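Local coordinates for putative GGDEF domain membrane protein (Pseudomonas fluorescens, PDB 5EUH) that probably makes the second messenger cyclic di-GMP from two molecules of GTP, through a C-terminal GGDEF domain that also binds cyclic di-GMP, at residues G30-D41 with M121-A132; E61-V70 with I100-L111. All blocks are in the same frame, centred on the assembly; numbering follows the deposited sequence.

Contact 1: G30-D41 with M121-A132; sequences GKPLSLLMIDAD and MTVSIGISTWTA
Trp130 meets Lys31 edge-on: the carbonyl O of Lys31 lies in the indole plane, 3.4 Å from CZ3 of Trp130, while one face of the ring carries the backbone N of Ala132, set toward the rim. Trp23, on helix 12-29, adds an edge-to-face contact. The second flat group, the carboxylate of Asp41, closes the other end of the strand pair. OD1 takes the hydroxyl of Ser124 on its syn lone pair, and OD2 accepts from OG1 of Thr122, 2.9 Å away, on its anti lone pair. Lys153 forms a salt bridge with OD1 and the backbone N of Asn158 binds OD2, so this buried carboxylate has partners on both oxygens.

Between these ends, strands 33-40 and 123-130 run antiparallel at 165°, a worked example of regular pairing. Hydrogen-bonded pairs such as Met37 and Gly126, where Met37 N lies 2.9 Å from Gly126 O, alternate with non-hydrogen-bonded ones. Among the latter, Leu36 and Ile127 point the same way side by side, CD2 of Leu36 lying 3.6 Å from CG1 of Ile127. Ile38 and Ile125 repeat this at 4.0 Å between their CG1 atoms; both hold CG1 anti to the carbonyl carbon (chi1 -54° and -62°), which lines the branches up. OG1 of Thr129 donates to OG of Ser34, 3.1 Å away, although the stronger partner of Ser34 OG is the carbonyl O of Thr92.

Strand 33-40 is the central strand of the five-stranded mixed sheet, flanked by 84-90 and 123-130; strand 160-162 lies beyond 123-130. Leu35 and Trp130 pack on helix 12-29 and Met37 on helix 138-154, whereas Ile38 and Val123 face helices 52-69 and 94-109.

Contact 2: E61-V70 with I100-L111; sequences ELARVITTNV and IAEHIRAAVEQL. With C2E (9,9'-[(2R,3R,3aS,5S,7aR,9R,10R,10aS,12S,14aR)-3,5,10,12-tetrahydroxy-5,12-dioxidooctahydro-2H,7H-difuro[3,2-d:3',2'-j][1,3,7,9,2,8]tetraoxadiphosphacyclododecine-2,9-diyl]bis(2-amino-1,9-dihydro-6H-purin-6-one)), chain E.
Val65 is the knob of this helix pair, seated in the hole formed by Ile104, Ala107, Val108 and Leu111. Its CG1 branch lies 3.7 Å from CB of Ala107, while CG2 meets CD1 of Leu111, the two side chains sliding past each other in opposite directions. Toward the sheet the packing is tight and wholly apolar: CD1 of Leu62 meets CG2 of Val108 at 3.6 Å, and CD1 of Ile104 reaches CG2 of Ile66 at 3.8 Å. The helix axes approach to 9.3 Å at 146°.

The solvent side is looser and polar. Arg64 forms a salt bridge with Glu61 through NH2 and OE2, 2.9 Å apart, and the edge of the same guanidinium rests on CD2 of Leu111. Asn69 crosses His103 at about a right angle, with OD1 against CB of that histidine. The amide of Asn69 is tied back by ND2 to the carbonyl O of Val65, and its CB lies against CG1 of Ile104.

At the ligand end Ile100 divides its branches. CG2 touches CG2 of Val70 at 3.9 Å; CG1, anti to the carbonyl carbon (chi1 -57°), carries CD1 onto a guanine of cyclic di-GMP near N31. Asp75, Arg71, Arg72 and Thr92 hydrogen-bond the ligand. An Arg-x-x-Asp pair, here Arg72 and Asp75, is the signature of the inhibitory site of GGDEF domains, which fits product bound where the end of helix 52-69 meets the first turns of helix 94-109.

In the fold
From the N terminus the chain forms helix 12-29 and then strand 33-40, the first half of contact 1. The loop that contact 1 closes ends at strand 123-130 and holds some eighty residues; contact 2 is nested wholly inside it. That inner loop, between helices 52-69 and 94-109, contains the hairpin of strands 75-78 and 84-90 and Arg71, Arg72, Asp75 and Thr92, which hydrogen-bond cyclic di-GMP. The two contacts touch: Ile38 CD1 packs on Ile66 CD1 at 3.7 Å, and Val123 CG1 on Val108 CG1 at 3.8 Å. The helix pair of contact 2 thus lies on the central strands of contact 1, uniting sheet and ligand site within one GGDEF domain.

Contact 1: G30-D41 with M121-A132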
loop_
_atom_site.group_PDB
_atom_site.type_symbol
_atom_site.label_atom_id
_atom_site.label_comp_id
_atom_site.label_asym_id
_atom_site.label_seq_id
_atom_site.Cartn_x
_atom_site.Cartn_y
_atom_site.Cartn_z
ATOM N N GLY A 30 18.094 -3.328 13.753
ATOM C CA GLY A 30 17.740 -4.722 13.585
ATOM C C GLY A 30 16.260 -5.000 13.685
ATOM O O GLY A 30 15.866 -6.151 13.887
ATOM N N LYS A 31 15.431 -3.979 13.552
ATOM C CA LYS A 31 13.983 -4.112 13.638
ATOM C C LYS A 31 13.393 -4.376 12.256
ATOM O O LYS A 31 13.844 -3.788 11.270
ATOM C CB LYS A 31 13.360 -2.848 14.217
ATOM C CG LYS A 31 14.004 -2.375 15.504
ATOM C CD LYS A 31 13.142 -2.683 16.711
ATOM C CE LYS A 31 13.626 -1.900 17.920
ATOM N NZ LYS A 31 12.809 -2.166 19.136
ATOM N N PRO A 32 12.385 -5.242 12.166
ATOM C CA PRO A 32 11.828 -5.588 10.853
ATOM C C PRO A 32 11.229 -4.377 10.153
ATOM O O PRO A 32 10.581 -3.534 10.773
ATOM C CB PRO A 32 10.755 -6.631 11.186
ATOM C CG PRO A 32 10.444 -6.412 12.629
ATOM C CD PRO A 32 11.725 -5.977 13.256
ATOM N N LEU A 33 11.457 -4.302 8.844
ATOM C CA LEU A 33 10.955 -3.223 8.004
ATOM C C LEU A 33 10.090 -3.831 6.910
ATOM O O LEU A 33 10.588 -4.591 6.073
ATOM C CB LEU A 33 12.111 -2.420 7.401
ATOM C CG LEU A 33 11.738 -1.337 6.394
ATOM C CD1 LEU A 33 11.003 -0.198 7.076
ATOM C CD2 LEU A 33 12.979 -0.833 5.679
ATOM N N SER A 34 8.801 -3.496 6.915
ATOM C CA SER A 34 7.836 -4.062 5.985
ATOM C C SER A 34 7.387 -3.018 4.971
ATOM O O SER A 34 7.356 -1.818 5.256
ATOM C CB SER A 34 6.615 -4.611 6.725
ATOM O OG SER A 34 6.975 -5.689 7.567
ATOM N N LEU A 35 7.037 -3.494 3.781
ATOM C CA LEU A 35 6.495 -2.663 2.719
ATOM C C LEU A 35 5.129 -3.185 2.301
ATOM O O LEU A 35 4.859 -4.386 2.367
ATOM C CB LEU A 35 7.418 -2.639 1.499
ATOM C CG LEU A 35 8.329 -1.429 1.322
ATOM C CD1 LEU A 35 9.261 -1.280 2.509
ATOM C CD2 LEU A 35 9.113 -1.578 0.034
ATOM N N LEU A 36 4.271 -2.267 1.864
ATOM C CA LEU A 36 2.968 -2.604 1.311
ATOM C C LEU A 36 2.818 -1.924 -0.039
ATOM O O LEU A 36 3.061 -0.720 -0.159
ATOM C CB LEU A 36 1.823 -2.169 2.231
ATOM C CG LEU A 36 1.716 -2.742 3.642
ATOM C CD1 LEU A 36 0.367 -2.371 4.231
ATOM C CD2 LEU A 36 1.908 -4.242 3.647
ATOM N N MET A 37 2.425 -2.693 -1.049
ATOM C CA MET A 37 2.082 -2.163 -2.361
ATOM C C MET A 37 0.598 -2.405 -2.587
ATOM O O MET A 37 0.154 -3.555 -2.616
ATOM C CB MET A 37 2.914 -2.815 -3.461
ATOM C CG MET A 37 4.395 -2.532 -3.361
ATOM S SD MET A 37 4.804 -0.817 -3.719
ATOM C CE MET A 37 6.587 -0.890 -3.567
ATOM N N ILE A 38 -0.160 -1.327 -2.738
ATOM C CA ILE A 38 -1.616 -1.382 -2.766
ATOM C C ILE A 38 -2.079 -0.791 -4.088
ATOM O O ILE A 38 -2.010 0.428 -4.291
ATOM C CB ILE A 38 -2.236 -0.632 -1.580
ATOM C CG1 ILE A 38 -1.646 -1.150 -0.268
ATOM C CG2 ILE A 38 -3.744 -0.781 -1.589
ATOM C CD1 ILE A 38 -2.035 -0.345 0.936
ATOM N N ASP A 39 -2.554 -1.649 -4.982
ATOM C CA ASP A 39 -3.049 -1.242 -6.286
ATOM C C ASP A 39 -4.556 -1.450 -6.341
ATOM O O ASP A 39 -5.077 -2.422 -5.789
ATOM C CB ASP A 39 -2.364 -2.040 -7.398
ATOM C CG ASP A 39 -2.419 -1.339 -8.739
ATOM O OD1 ASP A 39 -3.525 -1.203 -9.298
ATOM O OD2 ASP A 39 -1.352 -0.933 -9.244
ATOM N N ALA A 40 -5.252 -0.526 -6.997
ATOM C CA ALA A 40 -6.691 -0.651 -7.176
ATOM C C ALA A 40 -7.000 -1.660 -8.274
ATOM O O ALA A 40 -6.311 -1.718 -9.296
ATOM C CB ALA A 40 -7.309 0.705 -7.515
ATOM N N ASP A 41 -8.045 -2.455 -8.058
ATOM C CA ASP A 41 -8.415 -3.524 -8.976
ATOM C C ASP A 41 -9.429 -3.039 -10.001
ATOM O O ASP A 41 -10.392 -2.346 -9.658
ATOM C CB ASP A 41 -8.997 -4.712 -8.211
ATOM C CG ASP A 41 -7.965 -5.429 -7.374
ATOM O OD1 ASP A 41 -6.758 -5.277 -7.652
ATOM O OD2 ASP A 41 -8.363 -6.161 -6.447
ATOM N N MET A 121 -15.698 -2.093 -5.085
ATOM C CA MET A 121 -14.288 -1.911 -5.394
ATOM C C MET A 121 -13.453 -2.796 -4.483
ATOM O O MET A 121 -13.838 -3.076 -3.345
ATOM C CB MET A 121 -13.880 -0.445 -5.232
ATOM C CG MET A 121 -12.543 -0.107 -5.840
ATOM S SD MET A 121 -12.246 1.665 -5.817
ATOM C CE MET A 121 -11.183 1.820 -7.247
ATOM N N THR A 122 -12.309 -3.237 -5.000
ATOM C CA THR A 122 -11.370 -4.047 -4.239
ATOM C C THR A 122 -9.956 -3.557 -4.512
ATOM O O THR A 122 -9.717 -2.745 -5.409
ATOM C CB THR A 122 -11.486 -5.535 -4.587
ATOM O OG1 THR A 122 -11.210 -5.724 -5.980
ATOM C CG2 THR A 122 -12.879 -6.062 -4.273
ATOM N N VAL A 123 -9.012 -4.059 -3.720
ATOM C CA VAL A 123 -7.601 -3.732 -3.872
ATOM C C VAL A 123 -6.785 -5.009 -3.743
ATOM O O VAL A 123 -7.193 -5.969 -3.083
ATOM C CB VAL A 123 -7.120 -2.687 -2.835
ATOM C CG1 VAL A 123 -7.770 -1.336 -3.088
ATOM C CG2 VAL A 123 -7.397 -3.169 -1.418
ATOM N N SER A 124 -5.624 -5.014 -4.387
ATOM C CA SER A 124 -4.652 -6.089 -4.264
ATOM C C SER A 124 -3.422 -5.552 -3.547
ATOM O O SER A 124 -3.011 -4.412 -3.775
ATOM C CB SER A 124 -4.272 -6.650 -5.637
ATOM O OG SER A 124 -5.424 -7.028 -6.368
ATOM N N ILE A 125 -2.842 -6.370 -2.673
ATOM C CA ILE A 125 -1.786 -5.927 -1.772
ATOM C C ILE A 125 -0.633 -6.918 -1.830
ATOM O O ILE A 125 -0.844 -8.131 -1.733
ATOM C CB ILE A 125 -2.302 -5.780 -0.327
ATOM C CG1 ILE A 125 -3.405 -4.721 -0.257
ATOM C CG2 ILE A 125 -1.171 -5.409 0.614
ATOM C CD1 ILE A 125 -4.017 -4.567 1.110
ATOM N N GLY A 126 0.576 -6.402 -1.984
ATOM C CA GLY A 126 1.790 -7.205 -1.886
ATOM C C GLY A 126 2.637 -6.735 -0.740
ATOM O O GLY A 126 2.770 -5.529 -0.500
ATOM N N ILE A 127 3.232 -7.681 -0.010
ATOM C CA ILE A 127 3.991 -7.401 1.198
ATOM C C ILE A 127 5.388 -7.989 1.065
ATOM O O ILE A 127 5.551 -9.136 0.633
ATOM C CB ILE A 127 3.296 -7.968 2.455
ATOM C CG1 ILE A 127 1.813 -7.606 2.474
ATOM C CG2 ILE A 127 3.991 -7.480 3.717
ATOM C CD1 ILE A 127 1.127 -7.980 3.761
ATOM N N SER A 128 6.393 -7.203 1.442
ATOM C CA SER A 128 7.750 -7.686 1.646
ATOM C C SER A 128 8.227 -7.211 3.012
ATOM O O SER A 128 7.700 -6.249 3.572
ATOM C CB SER A 128 8.707 -7.206 0.549
ATOM O OG SER A 128 8.857 -5.801 0.578
ATOM N N THR A 129 9.231 -7.897 3.551
ATOM C CA THR A 129 9.681 -7.626 4.912
ATOM C C THR A 129 11.160 -7.941 5.046
ATOM O O THR A 129 11.592 -9.052 4.725
ATOM C CB THR A 129 8.887 -8.448 5.930
ATOM O OG1 THR A 129 7.487 -8.206 5.760
ATOM C CG2 THR A 129 9.293 -8.081 7.349
ATOM N N TRP A 130 11.925 -6.969 5.533
ATOM C CA TRP A 130 13.330 -7.173 5.857
ATOM C C TRP A 130 13.456 -7.512 7.335
ATOM O O TRP A 130 12.809 -6.883 8.176
ATOM C CB TRP A 130 14.149 -5.924 5.529
ATOM C CG TRP A 130 15.584 -6.028 5.929
ATOM C CD1 TRP A 130 16.617 -6.468 5.158
ATOM C CD2 TRP A 130 16.149 -5.686 7.199
ATOM N NE1 TRP A 130 17.790 -6.424 5.868
ATOM C CE2 TRP A 130 17.530 -5.947 7.126
ATOM C CE3 TRP A 130 15.621 -5.185 8.393
ATOM C CZ2 TRP A 130 18.388 -5.724 8.198
ATOM C CZ3 TRP A 130 16.472 -4.967 9.453
ATOM C CH2 TRP A 130 17.839 -5.235 9.351
ATOM N N THR A 131 14.273 -8.511 7.652
ATOM C CA THR A 131 14.534 -8.876 9.033
ATOM C C THR A 131 16.032 -8.813 9.298
ATOM O O THR A 131 16.844 -8.732 8.375
ATOM C CB THR A 131 13.983 -10.269 9.368
ATOM O OG1 THR A 131 14.671 -11.263 8.602
ATOM C CG2 THR A 131 12.492 -10.338 9.070
ATOM N N ALA A 132 16.388 -8.852 10.584
ATOM C CA ALA A 132 17.758 -8.543 10.985
ATOM C C ALA A 132 18.774 -9.528 10.420
ATOM O O ALA A 132 19.943 -9.170 10.233
ATOM C CB ALA A 132 17.857 -8.500 12.506
#

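Contact 2: E61-V70 with I100-L111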
loop_
_atom_site.group_PDB
_atom_site.type_symbol
_atom_site.label_atom_id
_atom_site.label_comp_id
_atom_site.label_asym_id
_atom_site.label_seq_id
_atom_site.Cartn_x
_atom_site.Cartn_y
_atom_site.Cartn_z
ATOM N N GLU A 61 -10.940 7.820 -1.107
ATOM C CA GLU A 61 -11.477 6.897 -0.114
ATOM C C GLU A 61 -10.477 5.794 0.204
ATOM O O GLU A 61 -10.315 5.408 1.368
ATOM C CB GLU A 61 -12.795 6.303 -0.605
ATOM C CG GLU A 61 -13.968 7.260 -0.527
ATOM C CD GLU A 61 -14.269 7.692 0.896
ATOM O OE1 GLU A 61 -14.022 8.871 1.227
ATOM O OE2 GLU A 61 -14.756 6.853 1.683
ATOM N N LEU A 62 -9.798 5.274 -0.818
ATOM C CA LEU A 62 -8.749 4.291 -0.576
ATOM C C LEU A 62 -7.630 4.887 0.268
ATOM O O LEU A 62 -7.107 4.227 1.172
ATOM C CB LEU A 62 -8.207 3.766 -1.904
ATOM C CG LEU A 62 -6.987 2.846 -1.850
ATOM C CD1 LEU A 62 -7.221 1.674 -0.908
ATOM C CD2 LEU A 62 -6.642 2.349 -3.244
ATOM N N ALA A 63 -7.260 6.141 -0.005
ATOM C CA ALA A 63 -6.236 6.799 0.798
ATOM C C ALA A 63 -6.693 6.965 2.241
ATOM O O ALA A 63 -5.910 6.761 3.176
ATOM C CB ALA A 63 -5.880 8.153 0.186
ATOM N N ARG A 64 -7.960 7.331 2.442
ATOM C CA ARG A 64 -8.480 7.478 3.795
ATOM C C ARG A 64 -8.507 6.147 4.536
ATOM O O ARG A 64 -8.302 6.116 5.754
ATOM C CB ARG A 64 -9.879 8.092 3.758
ATOM C CG ARG A 64 -10.474 8.344 5.131
ATOM C CD ARG A 64 -11.941 8.709 5.036
ATOM N NE ARG A 64 -12.702 7.695 4.315
ATOM C CZ ARG A 64 -13.131 6.559 4.854
ATOM N NH1 ARG A 64 -12.867 6.284 6.124
ATOM N NH2 ARG A 64 -13.818 5.695 4.121
ATOM N N VAL A 65 -8.755 5.045 3.827
ATOM C CA VAL A 65 -8.787 3.736 4.474
ATOM C C VAL A 65 -7.393 3.341 4.943
ATOM O O VAL A 65 -7.214 2.836 6.059
ATOM C CB VAL A 65 -9.378 2.682 3.522
ATOM C CG1 VAL A 65 -9.132 1.283 4.061
ATOM C CG2 VAL A 65 -10.861 2.927 3.318
ATOM N N ILE A 66 -6.384 3.561 4.098
ATOM C CA ILE A 66 -5.017 3.185 4.452
ATOM C C ILE A 66 -4.538 3.996 5.649
ATOM O O ILE A 66 -4.043 3.445 6.638
ATOM C CB ILE A 66 -4.082 3.363 3.243
ATOM C CG1 ILE A 66 -4.587 2.555 2.051
ATOM C CG2 ILE A 66 -2.664 2.949 3.600
ATOM C CD1 ILE A 66 -3.838 2.837 0.773
ATOM N N THR A 67 -4.686 5.320 5.576
ATOM C CA THR A 67 -4.250 6.175 6.674
ATOM C C THR A 67 -5.033 5.915 7.953
ATOM O O THR A 67 -4.535 6.216 9.042
ATOM C CB THR A 67 -4.374 7.645 6.277
ATOM O OG1 THR A 67 -5.738 7.940 5.960
ATOM C CG2 THR A 67 -3.502 7.944 5.069
ATOM N N THR A 68 -6.246 5.373 7.849
ATOM C CA THR A 68 -6.992 4.973 9.037
ATOM C C THR A 68 -6.418 3.709 9.664
ATOM O O THR A 68 -6.594 3.485 10.867
ATOM C CB THR A 68 -8.467 4.774 8.678
ATOM O OG1 THR A 68 -8.987 5.987 8.122
ATOM C CG2 THR A 68 -9.298 4.409 9.898
ATOM N N ASN A 69 -5.707 2.898 8.888
ATOM C CA ASN A 69 -5.109 1.673 9.388
ATOM C C ASN A 69 -3.607 1.777 9.558
ATOM O O ASN A 69 -2.984 0.816 10.012
ATOM C CB ASN A 69 -5.440 0.509 8.459
ATOM C CG ASN A 69 -6.906 0.157 8.481
ATOM O OD1 ASN A 69 -7.341 -0.668 9.276
ATOM N ND2 ASN A 69 -7.680 0.781 7.609
ATOM N N VAL A 70 -3.014 2.916 9.217
ATOM C CA VAL A 70 -1.577 3.140 9.325
ATOM C C VAL A 70 -1.391 4.446 10.083
ATOM O O VAL A 70 -1.631 5.526 9.529
ATOM C CB VAL A 70 -0.907 3.196 7.945
ATOM C CG1 VAL A 70 0.513 3.693 8.054
ATOM C CG2 VAL A 70 -0.939 1.825 7.304
ATOM N N ILE A 100 -2.498 -5.526 9.000
ATOM C CA ILE A 100 -2.811 -4.205 8.464
ATOM C C ILE A 100 -3.388 -4.330 7.065
ATOM O O ILE A 100 -4.351 -3.643 6.706
ATOM C CB ILE A 100 -1.553 -3.316 8.464
ATOM C CG1 ILE A 100 -0.959 -3.202 9.866
ATOM C CG2 ILE A 100 -1.874 -1.942 7.895
ATOM C CD1 ILE A 100 0.423 -2.610 9.871
ATOM N N ALA A 101 -2.801 -5.211 6.252
ATOM C CA ALA A 101 -3.248 -5.375 4.875
ATOM C C ALA A 101 -4.656 -5.947 4.816
ATOM O O ALA A 101 -5.480 -5.494 4.014
ATOM C CB ALA A 101 -2.269 -6.267 4.117
ATOM N N GLU A 102 -4.951 -6.940 5.657
ATOM C CA GLU A 102 -6.291 -7.514 5.670
ATOM C C GLU A 102 -7.329 -6.484 6.095
ATOM O O GLU A 102 -8.430 -6.439 5.538
ATOM C CB GLU A 102 -6.337 -8.735 6.587
ATOM C CG GLU A 102 -7.724 -9.344 6.716
ATOM C CD GLU A 102 -8.363 -9.636 5.370
ATOM O OE1 GLU A 102 -9.604 -9.539 5.267
ATOM O OE2 GLU A 102 -7.627 -9.967 4.417
ATOM N N HIS A 103 -6.996 -5.648 7.082
ATOM C CA HIS A 103 -7.903 -4.576 7.483
ATOM C C HIS A 103 -8.160 -3.618 6.327
ATOM O O HIS A 103 -9.301 -3.202 6.091
ATOM C CB HIS A 103 -7.328 -3.818 8.679
ATOM C CG HIS A 103 -7.423 -4.561 9.976
ATOM N ND1 HIS A 103 -8.359 -5.543 10.205
ATOM C CD2 HIS A 103 -6.699 -4.453 11.115
ATOM C CE1 HIS A 103 -8.205 -6.015 11.432
ATOM N NE2 HIS A 103 -7.206 -5.371 12.003
ATOM N N ILE A 104 -7.103 -3.245 5.602
ATOM C CA ILE A 104 -7.252 -2.322 4.480
ATOM C C ILE A 104 -8.058 -2.973 3.365
ATOM O O ILE A 104 -8.970 -2.363 2.794
ATOM C CB ILE A 104 -5.871 -1.862 3.977
ATOM C CG1 ILE A 104 -5.158 -1.031 5.042
ATOM C CG2 ILE A 104 -6.009 -1.061 2.694
ATOM C CD1 ILE A 104 -3.805 -0.526 4.604
ATOM N N ARG A 105 -7.730 -4.223 3.034
ATOM C CA ARG A 105 -8.438 -4.914 1.963
ATOM C C ARG A 105 -9.915 -5.071 2.295
ATOM O O ARG A 105 -10.785 -4.766 1.471
ATOM C CB ARG A 105 -7.802 -6.279 1.704
ATOM C CG ARG A 105 -8.417 -7.015 0.530
ATOM C CD ARG A 105 -8.243 -8.516 0.649
ATOM N NE ARG A 105 -8.966 -9.060 1.794
ATOM C CZ ARG A 105 -10.289 -9.150 1.865
ATOM N NH1 ARG A 105 -11.038 -8.718 0.862
ATOM N NH2 ARG A 105 -10.865 -9.661 2.943
ATOM N N ALA A 106 -10.217 -5.544 3.506
ATOM C CA ALA A 106 -11.607 -5.769 3.886
ATOM C C ALA A 106 -12.394 -4.465 3.912
ATOM O O ALA A 106 -13.564 -4.433 3.518
ATOM C CB ALA A 106 -11.671 -6.463 5.245
ATOM N N ALA A 107 -11.767 -3.379 4.367
ATOM C CA ALA A 107 -12.475 -2.108 4.469
ATOM C C ALA A 107 -12.822 -1.551 3.095
ATOM O O ALA A 107 -13.906 -0.987 2.904
ATOM C CB ALA A 107 -11.639 -1.105 5.261
ATOM N N VAL A 108 -11.914 -1.691 2.129
ATOM C CA VAL A 108 -12.185 -1.213 0.778
ATOM C C VAL A 108 -13.309 -2.021 0.143
ATOM O O VAL A 108 -14.162 -1.478 -0.567
ATOM C CB VAL A 108 -10.899 -1.267 -0.067
ATOM C CG1 VAL A 108 -11.189 -0.917 -1.521
ATOM C CG2 VAL A 108 -9.850 -0.338 0.514
ATOM N N GLU A 109 -13.331 -3.331 0.397
ATOM C CA GLU A 109 -14.374 -4.182 -0.161
ATOM C C GLU A 109 -15.749 -3.789 0.363
ATOM O O GLU A 109 -16.742 -3.847 -0.372
ATOM C CB GLU A 109 -14.070 -5.644 0.160
ATOM C CG GLU A 109 -14.973 -6.642 -0.528
ATOM C CD GLU A 109 -14.619 -8.070 -0.172
ATOM O OE1 GLU A 109 -14.010 -8.280 0.897
ATOM O OE2 GLU A 109 -14.944 -8.980 -0.962
ATOM N N GLN A 110 -15.827 -3.376 1.626
ATOM C CA GLN A 110 -17.090 -3.007 2.249
ATOM C C GLN A 110 -17.442 -1.537 2.066
ATOM O O GLN A 110 -18.456 -1.089 2.610
ATOM C CB GLN A 110 -17.057 -3.333 3.745
ATOM C CG GLN A 110 -16.631 -4.753 4.067
ATOM C CD GLN A 110 -17.567 -5.796 3.493
ATOM O OE1 GLN A 110 -18.749 -5.536 3.264
ATOM N NE2 GLN A 110 -17.040 -6.992 3.258
ATOM N N LEU A 111 -16.636 -0.775 1.324
ATOM C CA LEU A 111 -16.928 0.644 1.143
ATOM C C LEU A 111 -18.225 0.866 0.378
ATOM O O LEU A 111 -18.872 1.903 0.546
ATOM C CB LEU A 111 -15.770 1.335 0.425
ATOM C CG LEU A 111 -14.643 1.864 1.309
ATOM C CD1 LEU A 111 -13.582 2.550 0.468
ATOM C CD2 LEU A 111 -15.193 2.818 2.357
HETATM P P1 C2E E . 1.098 -5.183 18.169
HETATM O O2P C2E E . 1.538 -6.338 19.032
HETATM O O1P C2E E . 1.979 -3.968 18.028
HETATM O "O5'" C2E E . -0.361 -4.690 18.634
HETATM C "C5'" C2E E . -0.980 -5.297 19.764
HETATM C "C4'" C2E E . -2.339 -4.672 20.059
HETATM O "O4'" C2E E . -2.165 -3.653 21.044
HETATM C "C3'" C2E E . -2.995 -4.004 18.859
HETATM O "O3'" C2E E . -3.953 -4.848 18.235
HETATM C "C2'" C2E E . -3.717 -2.822 19.460
HETATM O "O2'" C2E E . -5.084 -3.162 19.707
HETATM C "C1'" C2E E . -3.025 -2.548 20.778
HETATM N N9 C2E E . -2.202 -1.338 20.581
HETATM C C8 C2E E . -0.873 -1.317 20.390
HETATM N N7 C2E E . -0.431 -0.047 20.236
HETATM C C5 C2E E . -1.496 0.768 20.325
HETATM C C6 C2E E . -1.733 2.222 20.253
HETATM O O6 C2E E . -0.788 3.016 20.064
HETATM N N1 C2E E . -2.990 2.660 20.397
HETATM C C2 C2E E . -4.029 1.830 20.601
HETATM N N2 C2E E . -5.271 2.357 20.735
HETATM N N3 C2E E . -3.880 0.485 20.679
HETATM C C4 C2E E . -2.663 -0.089 20.551
HETATM P P11 C2E E . -4.194 -4.754 16.645
HETATM O O21 C2E E . -4.928 -5.994 16.198
HETATM O O11 C2E E . -4.750 -3.393 16.309
HETATM O O5A C2E E . -2.684 -4.822 16.102
HETATM C C5A C2E E . -2.222 -5.977 15.412
HETATM C C4A C2E E . -0.825 -5.720 14.869
HETATM O O4A C2E E . -0.936 -4.913 13.703
HETATM C C3A C2E E . 0.053 -4.919 15.813
HETATM O O3A C2E E . 0.808 -5.740 16.690
HETATM C C2A C2E E . 0.966 -4.146 14.891
HETATM O O2A C2E E . 2.144 -4.907 14.621
HETATM C C1A C2E E . 0.167 -4.015 13.617
HETATM N N91 C2E E . -0.379 -2.648 13.517
HETATM C C81 C2E E . -1.643 -2.292 13.796
HETATM N N71 C2E E . -1.819 -0.965 13.593
HETATM C C51 C2E E . -0.646 -0.461 13.177
HETATM C C61 C2E E . -0.135 0.866 12.785
HETATM O O61 C2E E . -0.882 1.867 12.801
HETATM N N11 C2E E . 1.147 0.956 12.416
HETATM C C21 C2E E . 1.976 -0.104 12.390
HETATM N N21 C2E E . 3.263 0.074 12.003
HETATM N N31 C2E E . 1.571 -1.347 12.738
HETATM C C41 C2E E . 0.299 -1.577 13.130
#